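Local structure of sulfoquinovosidase (Escherichia coli, 5AEG) at residues 401-406 with 535-540; 300-305 with 331-336; 266-271 with 285-290. The protein hydrolyses sulfoquinovosyl diacylglycerides and simple sulfoquinovosides such as sulfoquinovosyl glycerol, releasing the sulfoquinovose that Escherichia coli degrades by sulfoglycolysis. All blocks are in the same frame, centred on the assembly; numbering follows the deposited sequence.

Contact 1 (401-406 with 535-540)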
loop_
_atom_site.group_PDB
_atom_site.type_symbol
_atom_site.label_atom_id
_atom_site.label_comp_id
_atom_site.label_asym_id
_atom_site.label_seq_id
_atom_site.Cartn_x
_atom_site.Cartn_y
_atom_site.Cartn_z
ATOM N N GLY A 401 -4.844 -17.164 7.985
ATOM C CA GLY A 401 -4.483 -15.804 7.710
ATOM C C GLY A 401 -5.398 -14.867 8.401
ATOM O O GLY A 401 -6.270 -15.321 9.162
ATOM N N TRP A 402 -5.210 -13.570 8.143
ATOM C CA TRP A 402 -6.064 -12.553 8.758
ATOM C C TRP A 402 -5.816 -11.235 8.102
ATOM O O TRP A 402 -4.758 -11.041 7.515
ATOM C CB TRP A 402 -5.795 -12.390 10.284
ATOM C CG TRP A 402 -4.311 -12.309 10.668
ATOM C CD1 TRP A 402 -3.510 -11.144 10.761
ATOM C CD2 TRP A 402 -3.467 -13.380 11.018
ATOM N NE1 TRP A 402 -2.244 -11.467 11.099
ATOM C CE2 TRP A 402 -2.177 -12.819 11.319
ATOM C CE3 TRP A 402 -3.677 -14.760 11.203
ATOM C CZ2 TRP A 402 -1.082 -13.598 11.703
ATOM C CZ3 TRP A 402 -2.551 -15.572 11.614
ATOM C CH2 TRP A 402 -1.284 -14.967 11.868
ATOM N N MET A 403 -6.774 -10.319 8.268
ATOM C CA MET A 403 -6.558 -8.949 7.990
ATOM C C MET A 403 -5.782 -8.407 9.173
ATOM O O MET A 403 -6.245 -8.578 10.297
ATOM C CB MET A 403 -7.883 -8.197 7.812
ATOM C CG MET A 403 -7.793 -6.702 7.637
ATOM S SD MET A 403 -9.341 -5.825 7.421
ATOM C CE MET A 403 -9.704 -6.157 5.700
ATOM N N ALA A 404 -4.616 -7.783 8.902
ATOM C CA ALA A 404 -3.871 -7.073 9.953
ATOM C C ALA A 404 -4.067 -5.620 9.651
ATOM O O ALA A 404 -3.336 -5.002 8.825
ATOM C CB ALA A 404 -2.387 -7.449 9.968
ATOM N N ASP A 405 -5.093 -5.053 10.284
ATOM C CA ASP A 405 -5.599 -3.752 9.909
ATOM C C ASP A 405 -4.881 -2.619 10.673
ATOM O O ASP A 405 -4.186 -2.873 11.635
ATOM C CB ASP A 405 -7.085 -3.732 10.235
ATOM C CG ASP A 405 -7.872 -2.647 9.538
ATOM O OD1 ASP A 405 -7.403 -1.928 8.596
ATOM O OD2 ASP A 405 -9.054 -2.508 9.922
ATOM N N PHE A 406 -5.126 -1.395 10.224
ATOM C CA PHE A 406 -4.608 -0.166 10.806
ATOM C C PHE A 406 -3.067 -0.077 10.823
ATOM O O PHE A 406 -2.425 -0.727 9.995
ATOM C CB PHE A 406 -5.214 0.051 12.225
ATOM C CG PHE A 406 -6.579 0.545 12.203
ATOM C CD1 PHE A 406 -6.817 1.919 12.211
ATOM C CD2 PHE A 406 -7.641 -0.332 12.317
ATOM C CE1 PHE A 406 -8.131 2.418 12.188
ATOM C CE2 PHE A 406 -8.937 0.153 12.260
ATOM C CZ PHE A 406 -9.184 1.531 12.228
ATOM N N ARG A 535 -10.864 -11.862 -2.804
ATOM C CA ARG A 535 -11.425 -11.818 -1.431
ATOM C C ARG A 535 -12.499 -10.763 -1.419
ATOM O O ARG A 535 -12.261 -9.650 -1.928
ATOM C CB ARG A 535 -10.341 -11.496 -0.384
ATOM C CG ARG A 535 -10.955 -11.394 1.035
ATOM C CD ARG A 535 -9.994 -10.897 2.062
ATOM N NE ARG A 535 -9.375 -9.585 1.673
ATOM C CZ ARG A 535 -10.006 -8.422 1.748
ATOM N NH1 ARG A 535 -11.297 -8.316 2.151
ATOM N NH2 ARG A 535 -9.403 -7.289 1.366
ATOM N N THR A 536 -13.699 -11.133 -0.929
ATOM C CA THR A 536 -14.789 -10.221 -0.821
ATOM C C THR A 536 -14.881 -9.524 0.544
ATOM O O THR A 536 -14.115 -9.841 1.502
ATOM C CB THR A 536 -16.116 -10.937 -1.140
ATOM O OG1 THR A 536 -16.549 -11.696 -0.040
ATOM C CG2 THR A 536 -16.018 -11.840 -2.371
ATOM N N HIS A 537 -15.709 -8.512 0.577
ATOM C CA HIS A 537 -15.975 -7.752 1.810
ATOM C C HIS A 537 -17.445 -7.399 1.835
ATOM O O HIS A 537 -18.000 -6.967 0.827
ATOM C CB HIS A 537 -15.174 -6.427 1.845
ATOM C CG HIS A 537 -14.898 -5.914 3.240
ATOM N ND1 HIS A 537 -15.872 -5.754 4.207
ATOM C CD2 HIS A 537 -13.733 -5.508 3.839
ATOM C CE1 HIS A 537 -15.357 -5.280 5.317
ATOM N NE2 HIS A 537 -14.050 -5.145 5.135
ATOM N N GLU A 538 -18.104 -7.565 2.990
ATOM C CA GLU A 538 -19.491 -7.082 3.056
ATOM C C GLU A 538 -19.665 -5.571 3.004
ATOM O O GLU A 538 -20.710 -5.063 2.587
ATOM C CB GLU A 538 -20.191 -7.634 4.287
ATOM C CG GLU A 538 -20.304 -9.164 4.282
ATOM C CD GLU A 538 -21.078 -9.721 5.512
ATOM O OE1 GLU A 538 -21.240 -8.981 6.515
ATOM O OE2 GLU A 538 -21.483 -10.940 5.472
ATOM N N GLY A 539 -18.609 -4.821 3.305
ATOM C CA GLY A 539 -18.679 -3.344 3.476
ATOM C C GLY A 539 -19.107 -2.959 4.888
ATOM O O GLY A 539 -19.584 -3.800 5.673
ATOM N N ASN A 540 -19.004 -1.690 5.221
ATOM C CA ASN A 540 -19.307 -1.287 6.614
ATOM C C ASN A 540 -20.790 -1.367 6.974
ATOM O O ASN A 540 -21.093 -1.451 8.173
ATOM C CB ASN A 540 -18.789 0.089 6.997
ATOM C CG ASN A 540 -19.307 1.182 6.117
ATOM O OD1 ASN A 540 -19.027 1.183 4.948
ATOM N ND2 ASN A 540 -20.165 2.070 6.642
#
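His-537, whose ring is touched by the end of Met-403, is fixed by a bond to ND1: the backbone N of Gly-539 donates to it at 3.0 Å with an N-H...acceptor angle of 160°, coming in tilted 32° out of the imidazole plane. Glycine suits position 539, because a beta carbon at these backbone angles would press against the carbonyl oxygen of Glu-538. That bond lies within 535-540; across to 401-406 the nearest approaches are all made by one methyl, CE of Met-403. Met-403 runs out fully extended, CG anti to the backbone N (chi1 175°) and SD anti to CA, and only its last bond turns aside. That bond carries CE over one face of the Arg-535 guanidinium, 4.4 Å from NH1, and obliquely toward the His-537 ring, 4.5 Å from CD2. An unbranched, flexible thioether fits here: the side chains of Met-403 and Arg-535 together bridge the 11.0 Å between their CA atoms, and CE offers those polar groups a surface that makes no demand for hydrogen bonds. The buried guanidinium is provided for elsewhere, chiefly by a salt bridge from NH2 to Asp-504; its NH1 also makes a weak bond to the carbonyl O of Thr-536. Trp-286 packs against Met-403, Arg-535 and His-537, filling in around a contact that buries only 75 Å². Strands 401-404 and 534-536 are separated by three others in the parallel sheet, so Met-403 and Arg-535 meet across the interior of the barrel. At the end of strand 401-404 sits the nucleophile Asp-405, its OD1 paired with Arg-455, while His-537, which binds the sulfolipid substrate, follows strand 534-536. Such placing of active-site residues just beyond the C-terminal ends of the strands is characteristic of the TIM barrel of glycoside hydrolase family 31.

Contact 2 (300-305 with 331-336)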
loop_
_atom_site.group_PDB
_atom_site.type_symbol
_atom_site.label_atom_id
_atom_site.label_comp_id
_atom_site.label_asym_id
_atom_site.label_seq_id
_atom_site.Cartn_x
_atom_site.Cartn_y
_atom_site.Cartn_z
ATOM N N LYS A 300 -23.241 -2.494 13.688
ATOM C CA LYS A 300 -22.362 -3.473 14.272
ATOM C C LYS A 300 -20.911 -3.254 13.849
ATOM O O LYS A 300 -20.604 -3.039 12.678
ATOM C CB LYS A 300 -22.850 -4.862 13.855
ATOM C CG LYS A 300 -24.340 -5.026 14.216
ATOM C CD LYS A 300 -24.877 -6.434 14.345
ATOM C CE LYS A 300 -24.721 -7.251 13.085
ATOM N NZ LYS A 300 -25.599 -6.820 11.973
ATOM N N ARG A 301 -20.034 -3.376 14.820
ATOM C CA ARG A 301 -18.624 -3.188 14.665
ATOM C C ARG A 301 -18.006 -4.464 15.234
ATOM O O ARG A 301 -18.658 -5.200 15.956
ATOM C CB ARG A 301 -18.225 -1.932 15.470
ATOM C CG ARG A 301 -17.502 -0.801 14.764
ATOM C CD ARG A 301 -18.346 -0.061 13.745
ATOM N NE ARG A 301 -18.467 -0.823 12.492
ATOM C CZ ARG A 301 -19.408 -0.661 11.541
ATOM N NH1 ARG A 301 -20.361 0.305 11.636
ATOM N NH2 ARG A 301 -19.380 -1.486 10.472
ATOM N N VAL A 302 -16.763 -4.747 14.883
ATOM C CA VAL A 302 -15.992 -5.847 15.397
ATOM C C VAL A 302 -15.602 -5.437 16.845
ATOM O O VAL A 302 -15.309 -4.266 17.091
ATOM C CB VAL A 302 -14.731 -6.055 14.556
ATOM C CG1 VAL A 302 -13.813 -7.073 15.161
ATOM C CG2 VAL A 302 -15.110 -6.479 13.146
ATOM N N MET A 303 -15.568 -6.424 17.729
ATOM C CA MET A 303 -15.126 -6.266 19.101
ATOM C C MET A 303 -13.605 -6.330 19.116
ATOM O O MET A 303 -12.971 -7.363 18.741
ATOM C CB MET A 303 -15.784 -7.393 19.964
ATOM C CG MET A 303 -15.354 -7.505 21.419
ATOM S SD MET A 303 -16.093 -6.191 22.403
ATOM C CE MET A 303 -17.843 -6.518 22.278
ATOM N N TRP A 304 -12.953 -5.255 19.561
ATOM C CA TRP A 304 -11.499 -5.212 19.490
ATOM C C TRP A 304 -10.745 -5.905 20.649
ATOM O O TRP A 304 -9.979 -5.285 21.418
ATOM C CB TRP A 304 -11.022 -3.766 19.294
ATOM C CG TRP A 304 -11.375 -3.144 17.972
ATOM C CD1 TRP A 304 -12.165 -3.640 17.016
ATOM C CD2 TRP A 304 -10.925 -1.887 17.495
ATOM N NE1 TRP A 304 -12.299 -2.745 15.970
ATOM C CE2 TRP A 304 -11.529 -1.664 16.257
ATOM C CE3 TRP A 304 -10.108 -0.908 18.019
ATOM C CZ2 TRP A 304 -11.292 -0.521 15.514
ATOM C CZ3 TRP A 304 -9.898 0.259 17.249
ATOM C CH2 TRP A 304 -10.451 0.394 16.028
ATOM N N ASN A 305 -11.002 -7.184 20.816
ATOM C CA ASN A 305 -10.258 -8.014 21.740
ATOM C C ASN A 305 -9.959 -9.335 21.022
ATOM O O ASN A 305 -10.869 -10.086 20.748
ATOM C CB ASN A 305 -11.081 -8.238 23.024
ATOM C CG ASN A 305 -10.214 -8.792 24.157
ATOM O OD1 ASN A 305 -9.390 -8.087 24.710
ATOM N ND2 ASN A 305 -10.295 -10.070 24.383
ATOM N N LEU A 331 -9.882 -17.286 8.012
ATOM C CA LEU A 331 -9.094 -16.058 8.212
ATOM C C LEU A 331 -9.788 -15.085 9.143
ATOM O O LEU A 331 -11.015 -14.900 9.097
ATOM C CB LEU A 331 -8.785 -15.369 6.874
ATOM C CG LEU A 331 -7.910 -16.064 5.853
ATOM C CD1 LEU A 331 -8.699 -17.038 5.013
ATOM C CD2 LEU A 331 -7.237 -15.055 4.911
ATOM N N ALA A 332 -9.019 -14.405 9.959
ATOM C CA ALA A 332 -9.571 -13.541 11.021
ATOM C C ALA A 332 -9.106 -12.109 10.902
ATOM O O ALA A 332 -8.903 -11.657 9.808
ATOM C CB ALA A 332 -9.273 -14.181 12.384
ATOM N N TYR A 333 -9.015 -11.359 11.996
ATOM C CA TYR A 333 -8.768 -9.936 11.976
ATOM C C TYR A 333 -8.049 -9.561 13.274
ATOM O O TYR A 333 -8.441 -10.046 14.379
ATOM C CB TYR A 333 -10.100 -9.165 11.887
ATOM C CG TYR A 333 -10.003 -7.681 11.978
ATOM C CD1 TYR A 333 -9.834 -7.024 13.229
ATOM C CD2 TYR A 333 -10.124 -6.877 10.871
ATOM C CE1 TYR A 333 -9.704 -5.646 13.289
ATOM C CE2 TYR A 333 -10.011 -5.487 10.941
ATOM C CZ TYR A 333 -9.788 -4.880 12.161
ATOM O OH TYR A 333 -9.696 -3.553 12.258
ATOM N N ILE A 334 -7.105 -8.625 13.144
ATOM C CA ILE A 334 -6.410 -8.031 14.273
ATOM C C ILE A 334 -5.941 -6.619 13.889
ATOM O O ILE A 334 -5.708 -6.320 12.688
ATOM C CB ILE A 334 -5.253 -8.934 14.787
ATOM C CG1 ILE A 334 -4.665 -8.306 16.073
ATOM C CG2 ILE A 334 -4.118 -9.145 13.802
ATOM C CD1 ILE A 334 -3.817 -9.294 16.830
ATOM N N ASN A 335 -5.854 -5.729 14.890
ATOM C CA ASN A 335 -5.292 -4.420 14.738
ATOM C C ASN A 335 -4.437 -4.078 15.987
ATOM O O ASN A 335 -4.457 -4.887 16.934
ATOM C CB ASN A 335 -6.328 -3.419 14.336
ATOM C CG ASN A 335 -7.222 -2.949 15.432
ATOM O OD1 ASN A 335 -6.823 -2.715 16.543
ATOM N ND2 ASN A 335 -8.436 -2.679 15.077
ATOM N N PRO A 336 -3.715 -2.958 15.964
ATOM C CA PRO A 336 -2.730 -2.771 17.038
ATOM C C PRO A 336 -3.297 -1.927 18.180
ATOM O O PRO A 336 -2.520 -1.306 18.918
ATOM C CB PRO A 336 -1.586 -2.124 16.291
ATOM C CG PRO A 336 -2.317 -1.174 15.345
ATOM C CD PRO A 336 -3.588 -1.881 14.946
HETATM O O HOH W 1 -12.475 -2.771 13.150
#
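One face of the Trp-304 indole is covered by the amide nitrogen of Asn-335: ND2 lies 3.4 Å above the ring plane, over its centre, with CE2 its nearest atom at 3.5 Å. The amide stands almost upright on the ring, the two planes 83° apart, so it meets the indole with its nitrogen and does not stack on it. Phe-367 packs edge-to-face with the same indole, and the ring of Trp-306 meets it with the planes about 30° apart. This is part of the substrate site at the mouth of the TIM barrel, where the segment that follows hairpin 293-302 leans over the end of strand 329-334; Trp-304 and Val-302 both bind the sulfolipid substrate. Tryptophan suits its place by offering a broad face to the amide and an N-H at its edge, and it is the central residue of an inverse gamma turn. NE1 donates to a water 2.8 Å away, which in turn donates to Tyr-333 OH at 3.0 Å. With an alanine here, that water would probably lose its donor and a gap would open where the indole face lies against ND2 of Asn-335. With CG between the backbone N and the carbonyl carbon, the amide of Asn-335 reaches the indole; asparagine suits because OD1 accepts from the backbone N of Tyr-337 while ND2 donates. The phenol oxygen of Tyr-333 receives the bond from the water and is also hydrogen-bonded to OD2 of the nucleophile Asp-405. Val-302, beta-branched and apolar, adds a looser contact, its CG1 lying obliquely 4.4 Å from Tyr-333 CD1. The bond from Asn-335 ND2 to Tyr-333 OH, 3.2 Å long, is nearly straight at 170°, and the phenol oxygen lies close to the amide plane.

Contact 3 (266-271 with 285-290); sequences EVCQKK and IWAQDW
Apolar contact alone joins the segments directly, and Cys-268 makes all of it. Its SG lies 3.8 Å from CG2 of Ile-285 and 4.3 Å from CB of Ala-287. SG stands anti to the carbonyl carbon (chi1 -72°), whereas CG2 of Ile-285 is anti to its own backbone N; these torsions turn SG toward the strand and the CG2 branch toward the helix, where the two meet. A small thiol suits so close an approach, the CA atoms of Cys-268 and Ile-285 being 7.3 Å apart, and Ala-287 adds just one methyl. Trp-323 of helix 316-325 packs against both Cys-268 and Ile-285. Helix 265-277 connects strands 257-260 and 282-286 in a beta-alpha-beta unit of the TIM barrel, and this is its packing on the second strand and the residue just beyond it; Trp-286 points away from the helix. Polar bonds lie within the segments or lead outside them. Backbone bonds such as Lys-270 N to Glu-266 O hold the helix, and a type I turn from Ala-287 to Trp-290 follows the strand, carrying the substrate-binding Gln-288. Both carboxylate oxygens of Asp-289 are engaged, OD1 with Tyr-313 and OD2 with the backbone N of Gly-263.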
loop_
_atom_site.group_PDB
_atom_site.type_symbol
_atom_site.label_atom_id
_atom_site.label_comp_id
_atom_site.label_asym_id
_atom_site.label_seq_id
_atom_site.Cartn_x
_atom_site.Cartn_y
_atom_site.Cartn_z
ATOM N N GLU A 266 -22.600 -20.532 11.847
ATOM C CA GLU A 266 -23.619 -21.150 11.000
ATOM C C GLU A 266 -23.968 -20.302 9.726
ATOM O O GLU A 266 -24.285 -20.882 8.664
ATOM C CB GLU A 266 -24.843 -21.606 11.828
ATOM C CG GLU A 266 -24.488 -22.906 12.604
ATOM C CD GLU A 266 -24.068 -24.129 11.662
ATOM O OE1 GLU A 266 -24.897 -24.648 10.891
ATOM O OE2 GLU A 266 -22.899 -24.574 11.627
ATOM N N VAL A 267 -23.934 -18.977 9.833
ATOM C CA VAL A 267 -24.101 -18.098 8.677
ATOM C C VAL A 267 -22.936 -18.375 7.672
ATOM O O VAL A 267 -23.174 -18.465 6.463
ATOM C CB VAL A 267 -24.182 -16.578 9.075
ATOM C CG1 VAL A 267 -24.092 -15.683 7.827
ATOM C CG2 VAL A 267 -25.516 -16.240 9.724
ATOM N N CYS A 268 -21.741 -18.565 8.208
ATOM C CA CYS A 268 -20.578 -18.842 7.365
ATOM C C CYS A 268 -20.774 -20.170 6.673
ATOM O O CYS A 268 -20.582 -20.298 5.475
ATOM C CB CYS A 268 -19.290 -18.864 8.173
ATOM S SG CYS A 268 -18.678 -17.251 8.765
ATOM N N GLN A 269 -21.234 -21.156 7.435
ATOM C CA GLN A 269 -21.532 -22.478 6.890
ATOM C C GLN A 269 -22.508 -22.493 5.758
ATOM O O GLN A 269 -22.187 -23.129 4.697
ATOM C CB GLN A 269 -22.055 -23.423 8.024
ATOM C CG GLN A 269 -22.020 -24.896 7.648
ATOM C CD GLN A 269 -20.719 -25.461 7.216
ATOM O OE1 GLN A 269 -19.686 -25.497 7.953
ATOM N NE2 GLN A 269 -20.749 -26.031 6.007
ATOM N N LYS A 270 -23.629 -21.772 5.913
ATOM C CA LYS A 270 -24.684 -21.751 4.892
ATOM C C LYS A 270 -24.183 -21.094 3.620
ATOM O O LYS A 270 -24.501 -21.508 2.516
ATOM C CB LYS A 270 -25.933 -20.979 5.333
ATOM C CG LYS A 270 -26.858 -21.816 6.255
ATOM C CD LYS A 270 -28.325 -21.327 6.281
ATOM C CE LYS A 270 -29.210 -21.859 5.124
ATOM N NZ LYS A 270 -29.142 -21.077 3.836
ATOM N N LYS A 271 -23.459 -20.007 3.805
ATOM C CA LYS A 271 -22.954 -19.263 2.642
ATOM C C LYS A 271 -21.863 -20.041 1.925
ATOM O O LYS A 271 -21.905 -20.096 0.694
ATOM C CB LYS A 271 -22.511 -17.847 3.006
ATOM C CG LYS A 271 -23.651 -16.964 3.386
ATOM C CD LYS A 271 -23.128 -15.557 3.629
ATOM C CE LYS A 271 -24.132 -14.617 4.268
ATOM N NZ LYS A 271 -25.228 -14.383 3.331
ATOM N N ILE A 285 -12.872 -18.632 4.128
ATOM C CA ILE A 285 -13.798 -17.767 4.794
ATOM C C ILE A 285 -13.024 -16.774 5.678
ATOM O O ILE A 285 -12.217 -17.175 6.521
ATOM C CB ILE A 285 -14.678 -18.633 5.727
ATOM C CG1 ILE A 285 -15.540 -19.589 4.848
ATOM C CG2 ILE A 285 -15.593 -17.749 6.573
ATOM C CD1 ILE A 285 -16.347 -20.531 5.678
ATOM N N TRP A 286 -13.311 -15.524 5.505
ATOM C CA TRP A 286 -12.640 -14.434 6.247
ATOM C C TRP A 286 -13.787 -13.763 7.047
ATOM O O TRP A 286 -14.714 -13.193 6.478
ATOM C CB TRP A 286 -12.039 -13.408 5.264
ATOM C CG TRP A 286 -11.630 -12.168 6.022
ATOM C CD1 TRP A 286 -10.811 -12.117 7.093
ATOM C CD2 TRP A 286 -12.149 -10.856 5.842
ATOM N NE1 TRP A 286 -10.725 -10.827 7.578
ATOM C CE2 TRP A 286 -11.541 -10.025 6.813
ATOM C CE3 TRP A 286 -12.977 -10.285 4.907
ATOM C CZ2 TRP A 286 -11.868 -8.665 6.940
ATOM C CZ3 TRP A 286 -13.233 -8.898 4.993
ATOM C CH2 TRP A 286 -12.715 -8.138 6.022
ATOM N N ALA A 287 -13.756 -13.958 8.356
ATOM C CA ALA A 287 -14.814 -13.513 9.267
ATOM C C ALA A 287 -14.184 -12.556 10.273
ATOM O O ALA A 287 -13.601 -12.973 11.315
ATOM C CB ALA A 287 -15.423 -14.730 10.010
ATOM N N GLN A 288 -14.265 -11.278 9.981
ATOM C CA GLN A 288 -13.615 -10.308 10.873
ATOM C C GLN A 288 -14.274 -10.184 12.292
ATOM O O GLN A 288 -13.603 -9.656 13.216
ATOM C CB GLN A 288 -13.485 -8.958 10.217
ATOM C CG GLN A 288 -14.797 -8.259 9.878
ATOM C CD GLN A 288 -14.586 -6.830 9.383
ATOM O OE1 GLN A 288 -13.454 -6.317 9.345
ATOM N NE2 GLN A 288 -15.717 -6.138 9.142
ATOM N N ASP A 289 -15.529 -10.629 12.415
ATOM C CA ASP A 289 -16.228 -10.667 13.735
ATOM C C ASP A 289 -15.997 -11.928 14.571
ATOM O O ASP A 289 -16.747 -12.115 15.537
ATOM C CB ASP A 289 -17.773 -10.337 13.590
ATOM C CG ASP A 289 -18.517 -11.333 12.804
ATOM O OD1 ASP A 289 -17.870 -11.994 11.960
ATOM O OD2 ASP A 289 -19.738 -11.530 13.035
ATOM N N TRP A 290 -14.909 -12.671 14.290
ATOM C CA TRP A 290 -14.469 -13.812 15.025
ATOM C C TRP A 290 -14.303 -13.576 16.539
ATOM O O TRP A 290 -14.440 -14.516 17.331
ATOM C CB TRP A 290 -13.197 -14.376 14.453
ATOM C CG TRP A 290 -11.996 -13.570 14.811
ATOM C CD1 TRP A 290 -11.752 -12.281 14.440
ATOM C CD2 TRP A 290 -10.934 -13.945 15.688
ATOM N NE1 TRP A 290 -10.588 -11.855 15.012
ATOM C CE2 TRP A 290 -10.082 -12.839 15.804
ATOM C CE3 TRP A 290 -10.633 -15.102 16.408
ATOM C CZ2 TRP A 290 -8.883 -12.862 16.588
ATOM C CZ3 TRP A 290 -9.431 -15.147 17.172
ATOM C CH2 TRP A 290 -8.592 -14.006 17.253
#

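From the N terminus, contact 3 comes first, closing the short loop from helix 265-277 to strand 282-286. Contact 2 then closes the chain between hairpin 293-302 and strand 329-334, and contact 1 closes the longest loop, from strand 401-404 to strand 534-536. The three follow in series; none crosses or encloses another. All lie in one TIM barrel: contact 3 binds an outer helix to its strand, contact 2 a loop to the barrel mouth, and contact 1 spans the interior. Neighbouring strands join them, through Leu-331 N with Ile-285 O and Asp-405 N with Ile-334 O, and Gln-288 of contact 3 touches Tyr-333 of contact 2.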